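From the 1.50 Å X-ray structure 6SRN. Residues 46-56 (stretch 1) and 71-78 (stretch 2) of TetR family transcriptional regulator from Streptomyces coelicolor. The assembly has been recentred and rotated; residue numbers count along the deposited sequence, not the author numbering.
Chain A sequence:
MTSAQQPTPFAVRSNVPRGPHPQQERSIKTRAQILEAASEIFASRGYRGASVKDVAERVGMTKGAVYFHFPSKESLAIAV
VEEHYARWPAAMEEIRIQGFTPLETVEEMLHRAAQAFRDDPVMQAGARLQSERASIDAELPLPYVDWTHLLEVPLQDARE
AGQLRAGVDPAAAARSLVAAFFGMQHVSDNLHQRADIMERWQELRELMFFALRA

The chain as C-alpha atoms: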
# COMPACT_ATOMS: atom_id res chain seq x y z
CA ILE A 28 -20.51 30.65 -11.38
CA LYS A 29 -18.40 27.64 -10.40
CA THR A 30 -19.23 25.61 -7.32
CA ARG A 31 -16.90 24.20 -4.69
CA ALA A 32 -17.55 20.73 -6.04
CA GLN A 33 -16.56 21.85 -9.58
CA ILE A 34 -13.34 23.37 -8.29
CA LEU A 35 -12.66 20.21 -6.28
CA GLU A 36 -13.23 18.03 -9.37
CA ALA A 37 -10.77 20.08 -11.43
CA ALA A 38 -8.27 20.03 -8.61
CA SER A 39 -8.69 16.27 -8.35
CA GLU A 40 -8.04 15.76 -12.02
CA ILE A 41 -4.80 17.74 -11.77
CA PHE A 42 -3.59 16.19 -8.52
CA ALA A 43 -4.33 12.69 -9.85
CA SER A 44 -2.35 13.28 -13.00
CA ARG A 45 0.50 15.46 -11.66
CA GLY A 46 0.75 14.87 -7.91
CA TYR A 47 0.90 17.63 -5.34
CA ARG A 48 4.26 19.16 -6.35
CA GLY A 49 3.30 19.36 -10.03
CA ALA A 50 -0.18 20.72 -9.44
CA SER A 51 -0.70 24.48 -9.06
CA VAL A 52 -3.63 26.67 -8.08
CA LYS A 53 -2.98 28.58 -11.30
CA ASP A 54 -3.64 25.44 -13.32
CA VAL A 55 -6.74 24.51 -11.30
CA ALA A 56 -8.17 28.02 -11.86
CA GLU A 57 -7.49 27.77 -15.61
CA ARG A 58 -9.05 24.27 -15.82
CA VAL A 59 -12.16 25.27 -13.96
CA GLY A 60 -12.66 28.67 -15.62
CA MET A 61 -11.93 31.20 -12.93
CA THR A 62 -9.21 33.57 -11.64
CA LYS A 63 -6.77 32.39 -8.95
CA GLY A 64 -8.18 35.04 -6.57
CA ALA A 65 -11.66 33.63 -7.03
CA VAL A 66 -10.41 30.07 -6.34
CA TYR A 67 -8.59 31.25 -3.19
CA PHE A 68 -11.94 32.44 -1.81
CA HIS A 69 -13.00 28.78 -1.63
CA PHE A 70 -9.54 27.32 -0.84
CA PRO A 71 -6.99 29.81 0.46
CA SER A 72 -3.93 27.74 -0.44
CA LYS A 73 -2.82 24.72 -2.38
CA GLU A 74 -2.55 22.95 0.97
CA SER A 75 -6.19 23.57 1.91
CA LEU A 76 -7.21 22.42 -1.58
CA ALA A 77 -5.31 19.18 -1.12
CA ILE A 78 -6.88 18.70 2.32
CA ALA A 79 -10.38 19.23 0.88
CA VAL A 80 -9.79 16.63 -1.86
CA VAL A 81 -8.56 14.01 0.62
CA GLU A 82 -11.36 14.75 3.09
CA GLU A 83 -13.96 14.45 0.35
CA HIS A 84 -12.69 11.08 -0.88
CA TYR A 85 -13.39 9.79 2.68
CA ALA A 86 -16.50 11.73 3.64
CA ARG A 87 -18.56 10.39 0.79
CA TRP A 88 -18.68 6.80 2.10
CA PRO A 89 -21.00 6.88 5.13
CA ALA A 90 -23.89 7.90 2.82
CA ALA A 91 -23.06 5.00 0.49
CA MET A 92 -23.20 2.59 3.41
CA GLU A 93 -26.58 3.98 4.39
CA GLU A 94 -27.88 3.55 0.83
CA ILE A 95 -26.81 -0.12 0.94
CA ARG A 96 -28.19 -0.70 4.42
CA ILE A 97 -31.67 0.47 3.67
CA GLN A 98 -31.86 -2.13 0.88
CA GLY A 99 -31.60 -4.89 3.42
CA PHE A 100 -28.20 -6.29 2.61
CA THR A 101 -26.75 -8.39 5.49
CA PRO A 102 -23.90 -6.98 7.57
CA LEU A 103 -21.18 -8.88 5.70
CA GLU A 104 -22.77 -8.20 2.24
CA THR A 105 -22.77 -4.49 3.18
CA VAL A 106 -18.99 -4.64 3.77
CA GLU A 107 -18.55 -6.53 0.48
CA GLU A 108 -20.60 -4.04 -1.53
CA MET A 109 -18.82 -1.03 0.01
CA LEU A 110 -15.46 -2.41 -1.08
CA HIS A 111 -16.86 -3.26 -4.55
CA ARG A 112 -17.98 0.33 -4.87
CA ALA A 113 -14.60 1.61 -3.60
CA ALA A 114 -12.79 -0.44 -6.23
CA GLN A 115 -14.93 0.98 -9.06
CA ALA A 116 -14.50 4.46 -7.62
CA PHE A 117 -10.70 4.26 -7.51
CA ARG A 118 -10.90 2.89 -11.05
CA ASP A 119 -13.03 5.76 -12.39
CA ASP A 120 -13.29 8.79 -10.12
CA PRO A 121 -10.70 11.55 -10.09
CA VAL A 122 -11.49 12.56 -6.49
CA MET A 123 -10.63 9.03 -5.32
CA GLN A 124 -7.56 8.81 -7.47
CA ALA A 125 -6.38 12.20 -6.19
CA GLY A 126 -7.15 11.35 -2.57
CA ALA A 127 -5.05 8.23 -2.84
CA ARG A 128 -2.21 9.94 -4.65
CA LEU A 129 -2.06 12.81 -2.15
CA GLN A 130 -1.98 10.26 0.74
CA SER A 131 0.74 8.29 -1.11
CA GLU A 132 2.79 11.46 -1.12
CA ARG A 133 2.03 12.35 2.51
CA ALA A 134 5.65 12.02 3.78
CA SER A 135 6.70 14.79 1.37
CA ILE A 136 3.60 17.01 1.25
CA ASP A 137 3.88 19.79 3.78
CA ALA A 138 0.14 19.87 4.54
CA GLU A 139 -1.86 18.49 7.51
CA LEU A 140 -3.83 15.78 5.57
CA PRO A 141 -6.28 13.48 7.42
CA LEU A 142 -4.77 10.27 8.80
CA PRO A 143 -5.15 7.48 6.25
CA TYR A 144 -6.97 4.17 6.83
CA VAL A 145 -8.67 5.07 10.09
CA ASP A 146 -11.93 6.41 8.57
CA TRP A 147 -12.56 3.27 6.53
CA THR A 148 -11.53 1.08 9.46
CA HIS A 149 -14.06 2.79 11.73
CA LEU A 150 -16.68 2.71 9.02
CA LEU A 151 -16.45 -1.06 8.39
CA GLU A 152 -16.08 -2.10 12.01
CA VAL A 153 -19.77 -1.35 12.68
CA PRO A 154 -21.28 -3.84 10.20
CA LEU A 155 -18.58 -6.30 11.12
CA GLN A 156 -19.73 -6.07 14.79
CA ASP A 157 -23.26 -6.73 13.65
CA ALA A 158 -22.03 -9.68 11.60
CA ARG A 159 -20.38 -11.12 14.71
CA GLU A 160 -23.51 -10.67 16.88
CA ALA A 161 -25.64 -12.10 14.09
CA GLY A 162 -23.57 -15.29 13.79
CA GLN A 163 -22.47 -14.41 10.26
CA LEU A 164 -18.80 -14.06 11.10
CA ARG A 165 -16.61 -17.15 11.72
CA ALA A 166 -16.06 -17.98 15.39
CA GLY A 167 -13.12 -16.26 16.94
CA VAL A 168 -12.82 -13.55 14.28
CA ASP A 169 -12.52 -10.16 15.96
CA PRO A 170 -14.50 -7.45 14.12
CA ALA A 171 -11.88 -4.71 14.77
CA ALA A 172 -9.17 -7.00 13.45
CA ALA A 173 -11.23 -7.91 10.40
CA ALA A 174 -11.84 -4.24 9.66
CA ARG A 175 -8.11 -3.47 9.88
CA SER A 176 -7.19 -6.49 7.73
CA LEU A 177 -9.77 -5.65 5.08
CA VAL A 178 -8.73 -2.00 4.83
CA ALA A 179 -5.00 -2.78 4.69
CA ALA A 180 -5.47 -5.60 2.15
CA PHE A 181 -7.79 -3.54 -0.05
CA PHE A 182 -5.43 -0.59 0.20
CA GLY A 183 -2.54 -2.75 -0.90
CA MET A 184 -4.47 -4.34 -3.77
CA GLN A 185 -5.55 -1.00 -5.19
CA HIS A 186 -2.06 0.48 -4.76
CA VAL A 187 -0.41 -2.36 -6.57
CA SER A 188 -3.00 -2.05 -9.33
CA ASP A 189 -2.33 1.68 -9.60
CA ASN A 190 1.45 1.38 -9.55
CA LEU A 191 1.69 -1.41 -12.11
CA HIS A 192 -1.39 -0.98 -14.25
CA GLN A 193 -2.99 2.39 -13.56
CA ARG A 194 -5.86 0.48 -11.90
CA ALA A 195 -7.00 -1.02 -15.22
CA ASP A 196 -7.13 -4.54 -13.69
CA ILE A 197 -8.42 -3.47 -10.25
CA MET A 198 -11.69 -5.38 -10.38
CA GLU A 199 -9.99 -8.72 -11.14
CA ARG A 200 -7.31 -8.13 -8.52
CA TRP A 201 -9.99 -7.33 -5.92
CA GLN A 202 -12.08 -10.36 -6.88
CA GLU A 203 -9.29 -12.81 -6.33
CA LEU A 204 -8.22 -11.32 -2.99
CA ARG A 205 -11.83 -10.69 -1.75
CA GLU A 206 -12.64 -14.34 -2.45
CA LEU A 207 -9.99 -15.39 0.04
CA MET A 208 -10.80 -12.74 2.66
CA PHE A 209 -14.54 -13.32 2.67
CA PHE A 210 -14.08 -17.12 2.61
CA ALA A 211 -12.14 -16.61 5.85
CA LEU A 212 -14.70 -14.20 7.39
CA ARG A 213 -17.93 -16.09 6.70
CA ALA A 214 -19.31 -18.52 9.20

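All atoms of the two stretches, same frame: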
# COMPACT_ATOMS: atom_id res chain seq x y z
N GLY A 46 0.32 14.89 -9.31
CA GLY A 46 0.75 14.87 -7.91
C GLY A 46 0.69 16.26 -7.32
O GLY A 46 0.37 17.24 -7.99
N TYR A 47 0.99 16.35 -6.04
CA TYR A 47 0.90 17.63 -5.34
C TYR A 47 1.91 18.65 -5.86
O TYR A 47 1.53 19.77 -6.18
CB TYR A 47 1.09 17.40 -3.84
CG TYR A 47 0.93 18.66 -3.04
CD1 TYR A 47 -0.32 19.11 -2.70
CD2 TYR A 47 2.02 19.38 -2.61
CE1 TYR A 47 -0.51 20.27 -1.94
CE2 TYR A 47 1.84 20.57 -1.90
CZ TYR A 47 0.56 20.99 -1.56
OH TYR A 47 0.33 22.16 -0.84
N ARG A 48 3.17 18.26 -5.89
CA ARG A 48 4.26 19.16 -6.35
C ARG A 48 3.96 19.77 -7.71
O ARG A 48 4.10 20.98 -7.89
CB ARG A 48 5.61 18.41 -6.41
CG ARG A 48 6.50 18.61 -5.19
CD ARG A 48 7.92 18.09 -5.41
NE ARG A 48 8.77 19.06 -6.11
CZ ARG A 48 10.06 18.89 -6.41
NH1 ARG A 48 10.69 17.76 -6.09
NH2 ARG A 48 10.74 19.85 -7.04
N GLY A 49 3.54 18.94 -8.66
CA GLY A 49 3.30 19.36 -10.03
C GLY A 49 2.00 20.10 -10.28
O GLY A 49 1.82 20.76 -11.30
N ALA A 50 1.07 19.99 -9.34
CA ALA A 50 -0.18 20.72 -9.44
C ALA A 50 0.08 22.18 -9.03
O ALA A 50 0.96 22.46 -8.24
CB ALA A 50 -1.20 20.10 -8.49
N SER A 51 -0.71 23.09 -9.56
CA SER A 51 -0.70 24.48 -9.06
C SER A 51 -2.12 25.01 -9.00
O SER A 51 -2.98 24.60 -9.80
CB SER A 51 0.16 25.41 -9.94
OG SER A 51 -0.40 25.57 -11.24
N VAL A 52 -2.34 25.98 -8.13
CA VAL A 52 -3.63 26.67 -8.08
C VAL A 52 -3.88 27.41 -9.40
O VAL A 52 -5.01 27.41 -9.90
CB VAL A 52 -3.76 27.61 -6.88
CG1 VAL A 52 -5.08 28.34 -6.90
CG2 VAL A 52 -3.67 26.80 -5.59
N LYS A 53 -2.84 27.94 -10.00
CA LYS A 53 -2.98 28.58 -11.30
C LYS A 53 -3.61 27.63 -12.31
O LYS A 53 -4.50 28.00 -13.07
CB LYS A 53 -1.63 29.07 -11.82
CG LYS A 53 -1.66 29.65 -13.22
CD LYS A 53 -0.28 30.05 -13.70
CE LYS A 53 -0.31 30.33 -15.19
NZ LYS A 53 0.98 30.90 -15.69
N ASP A 54 -3.17 26.38 -12.31
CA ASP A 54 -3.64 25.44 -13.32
C ASP A 54 -5.05 24.96 -13.01
O ASP A 54 -5.83 24.76 -13.92
CB ASP A 54 -2.66 24.29 -13.46
CG ASP A 54 -1.43 24.68 -14.28
OD1 ASP A 54 -1.39 25.77 -14.92
OD2 ASP A 54 -0.48 23.89 -14.25
N VAL A 55 -5.38 24.81 -11.72
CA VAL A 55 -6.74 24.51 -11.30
C VAL A 55 -7.72 25.62 -11.71
O VAL A 55 -8.78 25.35 -12.28
CB VAL A 55 -6.80 24.26 -9.78
CG1 VAL A 55 -8.25 24.09 -9.34
CG2 VAL A 55 -5.95 23.03 -9.40
N ALA A 56 -7.35 26.86 -11.44
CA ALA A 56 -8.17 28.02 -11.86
C ALA A 56 -8.41 28.04 -13.37
O ALA A 56 -9.55 28.21 -13.83
CB ALA A 56 -7.52 29.30 -11.37
N PRO A 71 -8.00 28.74 0.39
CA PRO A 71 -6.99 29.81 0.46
C PRO A 71 -5.56 29.44 0.09
O PRO A 71 -4.73 30.33 -0.06
CB PRO A 71 -7.08 30.30 1.92
CG PRO A 71 -7.83 29.29 2.66
CD PRO A 71 -8.69 28.53 1.69
N SER A 72 -5.24 28.17 -0.03
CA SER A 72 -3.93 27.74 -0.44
C SER A 72 -4.02 26.40 -1.13
O SER A 72 -5.00 25.67 -1.01
CB SER A 72 -3.04 27.59 0.78
OG SER A 72 -3.63 26.58 1.63
N LYS A 73 -2.95 26.05 -1.80
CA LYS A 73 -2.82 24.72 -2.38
C LYS A 73 -2.95 23.63 -1.32
O LYS A 73 -3.56 22.59 -1.55
CB LYS A 73 -1.50 24.64 -3.10
CG LYS A 73 -1.29 23.42 -3.91
CD LYS A 73 0.12 23.56 -4.47
CE LYS A 73 0.61 22.30 -5.01
NZ LYS A 73 1.95 22.51 -5.61
N GLU A 74 -2.44 23.90 -0.12
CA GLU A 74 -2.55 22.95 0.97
C GLU A 74 -3.99 22.66 1.35
O GLU A 74 -4.39 21.51 1.49
CB GLU A 74 -1.82 23.51 2.20
CG GLU A 74 -0.31 23.60 2.07
CD GLU A 74 0.30 24.89 1.44
OE1 GLU A 74 -0.35 25.62 0.67
OE2 GLU A 74 1.50 25.14 1.68
N SER A 75 -4.79 23.72 1.53
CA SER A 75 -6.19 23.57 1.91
C SER A 75 -6.97 22.90 0.78
O SER A 75 -7.91 22.18 1.01
CB SER A 75 -6.77 24.94 2.30
OG SER A 75 -6.87 25.76 1.19
N LEU A 76 -6.56 23.10 -0.46
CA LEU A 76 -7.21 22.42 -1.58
C LEU A 76 -6.93 20.92 -1.55
O LEU A 76 -7.85 20.12 -1.65
CB LEU A 76 -6.71 23.09 -2.88
CG LEU A 76 -7.29 22.60 -4.20
CD1 LEU A 76 -8.80 22.76 -4.32
CD2 LEU A 76 -6.59 23.33 -5.35
N ALA A 77 -5.67 20.57 -1.29
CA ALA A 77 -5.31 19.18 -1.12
C ALA A 77 -6.06 18.51 0.06
O ALA A 77 -6.55 17.39 -0.04
CB ALA A 77 -3.80 19.02 -1.01
N ILE A 78 -6.11 19.20 1.19
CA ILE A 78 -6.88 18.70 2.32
C ILE A 78 -8.33 18.45 1.91
O ILE A 78 -8.90 17.42 2.24
CB ILE A 78 -6.82 19.67 3.52
CG1 ILE A 78 -5.40 19.69 4.07
CG2 ILE A 78 -7.84 19.28 4.56
CD1 ILE A 78 -5.17 20.79 5.07
O HOH W 1 2.43 22.79 0.62

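The contact is organised around one lysine. Lys73, in the first turn of the helix that runs through stretch 2, points its CA-to-CB bond toward stretch 1 and extends with all four chi angles in the t well, so that its ammonium reaches the backbone where the turn after Tyr47 leads into Ala50. There Lys73 NZ donates a hydrogen bond to Ala50 O at 2.8 Å and a weak one to Tyr47 O, also at 2.8 Å. Both acceptors are main-chain carbonyls. Tyr47 O also takes a weak bond from Ala50 N, as does Gly46 O, where the helix is weakly bonded. The ammonium thus bonds to two main-chain carbonyls of stretch 1, and no acidic side chain of that stretch takes part.

The path to those carbonyls crosses the ring of Tyr47. Lys73 CE sits over one face, 3.7 Å from the ring centroid and 10° off the normal, a CH-pi contact made favourable by the polarised methylene next to the ammonium. Lys73 NZ lies 4.4 Å from the same Tyr47 centroid, 19° off the normal, adding a cation-pi interaction. The lesson is economical: the aliphatic chain packs on the aromatic face while its charged end finds backbone oxygen just beyond.

The CA-to-CB bond of Tyr47 runs sideways to stretch 2, with chi1 in t, but the end of the side chain comes nearer. The ring edge meets the helix, with Tyr47 CE1 3.6 Å from Ala77 CB; Ala77, one turn after Lys73, presents only a methyl group here, and the ring lies close to it. At the tip, Tyr47 OH comes within 3.3 Å of Glu74 CG, and a water joins the two side chains: its oxygen is 2.6 Å from Tyr47 OH and donates a weak bond to Glu74 OE2 at 2.7 Å.

Farther along, the packing is apolar. Val52 CG2 rests 3.9 Å from Lys73 CA, where the CA atoms of Val52 and Lys73 are 6.1 Å apart; the Tyr47 and Ala77 CA atoms stand 7.7 Å apart, a wider spacing. Val55, one turn on from Val52, points toward stretch 2, and its CG2 meets Leu76 CD2 at 4.1 Å.

Both helix starts near this contact use the same device. Ser51 OG accepts from Asp54 N at 3.1 Å, and Ser72 OG accepts from Ser75 N at 3.1 Å, each an N-cap that satisfies a first-turn amide. Each cap immediately precedes a contact residue, Val52 in one stretch and Lys73 in the other. Together the stretches bury 418 Å².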